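Local coordinates for putative membrane protein (Corynebacterium diphtheriae NCTC 13129, PDB 3C8I), which is of unknown function, the chain being the DUF3239-family part of a putative membrane protein that probably carries a transmembrane helix in its full-length form, at residues B[35-40]-B[89-94]. Numbering follows the deposited sequence.
Sequences VNTNVD and DQISPM
V35 and I91 meet tip to tip, each with its CB directed at the opposite segment, and the evidence for an apolar contact is the approach of V35 CG2 to I91 CD1 at 3.6 Å. A second pair of methyls, V35 CG1 and I91 CG2, lies 4.0 Å apart, so both branches of the valine touch the isoleucine. The extended I91 side chain (chi2 174°) places CD1 where the same methyl also meets N36 O at 3.7 Å and, more loosely, T37 CG2 at 4.4 Å. The same chain adds to this cluster: A75 of strand 70-80 touches I91, while A50 and L138 touch V35.

No hydrogen bond crosses between the segments; several polar side-chain atoms find partners within their own segment or outside the pair. N36, its CB directed away from strand 88-95, folds its amide back into an Asx turn in which N38 N donates to N36 OD1 (3.0 Å, N-H...O angle 163°), the donor standing 59° out of the carbonyl plane; R46 N is a second donor to the same oxygen. T37 OG1 is hydrogen-bonded to E140 OE2. On the far side of strand 88-95, S92 OG has A99 O of the third subunit as a partner and Q90 packs on A107 of the second subunit, so I91 and its neighbours Q90 and S92 point to opposite sides of this strand.

The V35 and I91 CA atoms are 7.8 Å apart, although strands 70-80 and 16-24 separate strands 29-36 and 88-95 in sheet order. This closeness is consistent with an antiparallel sheet curved enough to bring these strands together across a buried interior. Apolar contact, chiefly between methyls, joins the two segments, so their pairing probably depends on shape fit and exclusion of water.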
ATOM      1  N   VAL B  35      -9.341 -16.397  -9.229  1.00 28.98           N
ATOM      2  CA  VAL B  35      -9.705 -15.183  -9.938  1.00 28.35           C
ATOM      3  C   VAL B  35      -9.428 -15.282 -11.453  1.00 29.22           C
ATOM      4  O   VAL B  35      -8.617 -16.097 -11.932  1.00 28.84           O
ATOM      5  CB  VAL B  35      -8.975 -13.928  -9.345  1.00 28.40           C
ATOM      6  CG1 VAL B  35      -9.474 -13.609  -7.926  1.00 28.43           C
ATOM      7  CG2 VAL B  35      -7.455 -14.068  -9.387  1.00 26.39           C
ATOM      8  N   ASN B  36     -10.145 -14.457 -12.204  1.00 28.70           N
ATOM      9  CA  ASN B  36     -10.010 -14.371 -13.637  1.00 28.61           C
ATOM     10  C   ASN B  36      -9.164 -13.162 -13.957  1.00 28.32           C
ATOM     11  O   ASN B  36      -9.559 -12.044 -13.644  1.00 28.53           O
ATOM     12  CB  ASN B  36     -11.397 -14.211 -14.265  1.00 28.86           C
ATOM     13  CG  ASN B  36     -11.373 -14.106 -15.789  1.00 28.33           C
ATOM     14  OD1 ASN B  36     -10.341 -14.239 -16.440  1.00 26.41           O
ATOM     15  ND2 ASN B  36     -12.550 -13.895 -16.359  1.00 27.69           N
ATOM     16  N   THR B  37      -8.010 -13.370 -14.577  1.00 28.12           N
ATOM     17  CA  THR B  37      -7.121 -12.237 -14.897  1.00 28.77           C
ATOM     18  C   THR B  37      -7.481 -11.462 -16.166  1.00 29.27           C
ATOM     19  O   THR B  37      -6.843 -10.433 -16.467  1.00 29.65           O
ATOM     20  CB  THR B  37      -5.633 -12.636 -14.939  1.00 28.61           C
ATOM     21  OG1 THR B  37      -5.379 -13.475 -16.059  1.00 27.99           O
ATOM     22  CG2 THR B  37      -5.224 -13.347 -13.687  1.00 28.31           C
ATOM     23  N   ASN B  38      -8.491 -11.906 -16.915  1.00 29.53           N
ATOM     24  CA  ASN B  38      -8.950 -11.132 -18.088  1.00 30.75           C
ATOM     25  C   ASN B  38      -9.678  -9.863 -17.682  1.00 31.61           C
ATOM     26  O   ASN B  38     -10.593  -9.905 -16.862  1.00 31.33           O
ATOM     27  CB  ASN B  38      -9.904 -11.958 -18.984  1.00 30.01           C
ATOM     28  CG  ASN B  38      -9.195 -13.039 -19.754  1.00 30.01           C
ATOM     29  OD1 ASN B  38      -7.998 -12.936 -20.039  1.00 29.39           O
ATOM     30  ND2 ASN B  38      -9.940 -14.094 -20.136  1.00 28.09           N
ATOM     31  N   VAL B  39      -9.302  -8.738 -18.284  1.00 33.28           N
ATOM     32  CA  VAL B  39     -10.037  -7.500 -18.054  1.00 35.21           C
ATOM     33  C   VAL B  39     -11.462  -7.610 -18.625  1.00 36.32           C
ATOM     34  O   VAL B  39     -12.416  -7.180 -17.974  1.00 37.14           O
ATOM     35  CB  VAL B  39      -9.261  -6.265 -18.560  1.00 36.03           C
ATOM     36  CG1 VAL B  39     -10.131  -5.018 -18.461  1.00 38.36           C
ATOM     37  CG2 VAL B  39      -7.963  -6.093 -17.730  1.00 36.42           C
ATOM     38  N   ASP B  40     -11.606  -8.274 -19.783  1.00 37.05           N
ATOM     39  CA  ASP B  40     -12.932  -8.565 -20.359  1.00 37.36           C
ATOM     40  C   ASP B  40     -13.518  -9.872 -19.831  1.00 38.17           C
ATOM     41  O   ASP B  40     -13.043 -10.963 -20.194  1.00 37.90           O
ATOM     42  CB  ASP B  40     -12.842  -8.624 -21.874  1.00 37.14           C
ATOM     43  CG  ASP B  40     -14.207  -8.824 -22.550  1.00 37.08           C
ATOM     44  OD1 ASP B  40     -15.188  -9.285 -21.921  1.00 36.31           O
ATOM     45  OD2 ASP B  40     -14.275  -8.527 -23.748  1.00 37.06           O
ATOM     46  N   ASP B  89      -2.543  -7.830 -13.545  1.00 32.94           N
ATOM     47  CA  ASP B  89      -1.327  -8.437 -12.984  1.00 32.68           C
ATOM     48  C   ASP B  89      -1.363  -8.517 -11.440  1.00 30.89           C
ATOM     49  O   ASP B  89      -0.537  -9.175 -10.820  1.00 29.99           O
ATOM     50  CB  ASP B  89      -0.073  -7.706 -13.488  1.00 33.23           C
ATOM     51  CG  ASP B  89       0.612  -8.440 -14.660  1.00 37.14           C
ATOM     52  OD1 ASP B  89       0.021  -9.406 -15.202  1.00 41.89           O
ATOM     53  OD2 ASP B  89       1.742  -8.066 -15.050  1.00 42.05           O
ATOM     54  N   GLN B  90      -2.358  -7.887 -10.852  1.00 30.79           N
ATOM     55  CA  GLN B  90      -2.586  -7.904  -9.416  1.00 30.36           C
ATOM     56  C   GLN B  90      -4.074  -7.818  -9.188  1.00 29.84           C
ATOM     57  O   GLN B  90      -4.741  -7.049  -9.867  1.00 29.86           O
ATOM     58  CB  GLN B  90      -1.880  -6.704  -8.747  1.00 30.94           C
ATOM     59  CG  GLN B  90      -1.915  -6.707  -7.192  1.00 31.53           C
ATOM     60  CD  GLN B  90      -3.201  -6.213  -6.587  1.00 31.03           C
ATOM     61  OE1 GLN B  90      -3.557  -6.615  -5.462  1.00 36.86           O
ATOM     62  NE2 GLN B  90      -3.915  -5.370  -7.288  1.00 29.01           N
ATOM     63  N   ILE B  91      -4.600  -8.611  -8.244  1.00 28.99           N
ATOM     64  CA  ILE B  91      -6.032  -8.590  -7.890  1.00 30.30           C
ATOM     65  C   ILE B  91      -6.181  -8.756  -6.368  1.00 30.53           C
ATOM     66  O   ILE B  91      -5.600  -9.687  -5.807  1.00 30.12           O
ATOM     67  CB  ILE B  91      -6.804  -9.756  -8.593  1.00 30.53           C
ATOM     68  CG1 ILE B  91      -6.785  -9.588 -10.121  1.00 32.27           C
ATOM     69  CG2 ILE B  91      -8.239  -9.850  -8.078  1.00 29.46           C
ATOM     70  CD1 ILE B  91      -7.404 -10.757 -10.894  1.00 31.27           C
ATOM     71  N   SER B  92      -6.924  -7.855  -5.728  1.00 30.77           N
ATOM     72  CA  SER B  92      -7.249  -7.959  -4.287  1.00 31.49           C
ATOM     73  C   SER B  92      -8.606  -8.606  -4.045  1.00 30.82           C
ATOM     74  O   SER B  92      -9.645  -8.001  -4.371  1.00 31.18           O
ATOM     75  CB  SER B  92      -7.272  -6.598  -3.594  1.00 32.64           C
ATOM     76  OG  SER B  92      -6.023  -5.974  -3.706  1.00 35.60           O
ATOM     77  N   PRO B  93      -8.603  -9.818  -3.477  1.00 29.93           N
ATOM     78  CA  PRO B  93      -9.869 -10.416  -3.061  1.00 30.21           C
ATOM     79  C   PRO B  93     -10.268  -9.916  -1.673  1.00 29.14           C
ATOM     80  O   PRO B  93      -9.395  -9.636  -0.855  1.00 28.21           O
ATOM     81  CB  PRO B  93      -9.557 -11.908  -3.032  1.00 30.72           C
ATOM     82  CG  PRO B  93      -8.080 -11.988  -2.694  1.00 29.87           C
ATOM     83  CD  PRO B  93      -7.447 -10.696  -3.162  1.00 31.22           C
ATOM     84  N   MET B  94     -11.563  -9.799  -1.427  1.00 28.06           N
ATOM     85  CA  MET B  94     -12.085  -9.505  -0.085  1.00 29.08           C
ATOM     86  C   MET B  94     -13.214 -10.468   0.259  1.00 29.42           C
ATOM     87  O   MET B  94     -14.021 -10.812  -0.603  1.00 29.96           O
ATOM     88  CB  MET B  94     -12.606  -8.052   0.008  1.00 28.77           C
ATOM     89  CG  MET B  94     -13.771  -7.696  -0.906  1.00 31.28           C
ATOM     90  SD  MET B  94     -14.624  -6.098  -0.486  1.00 26.28           S
ATOM     91  CE  MET B  94     -15.519  -6.530   1.001  1.00 34.11           C
TER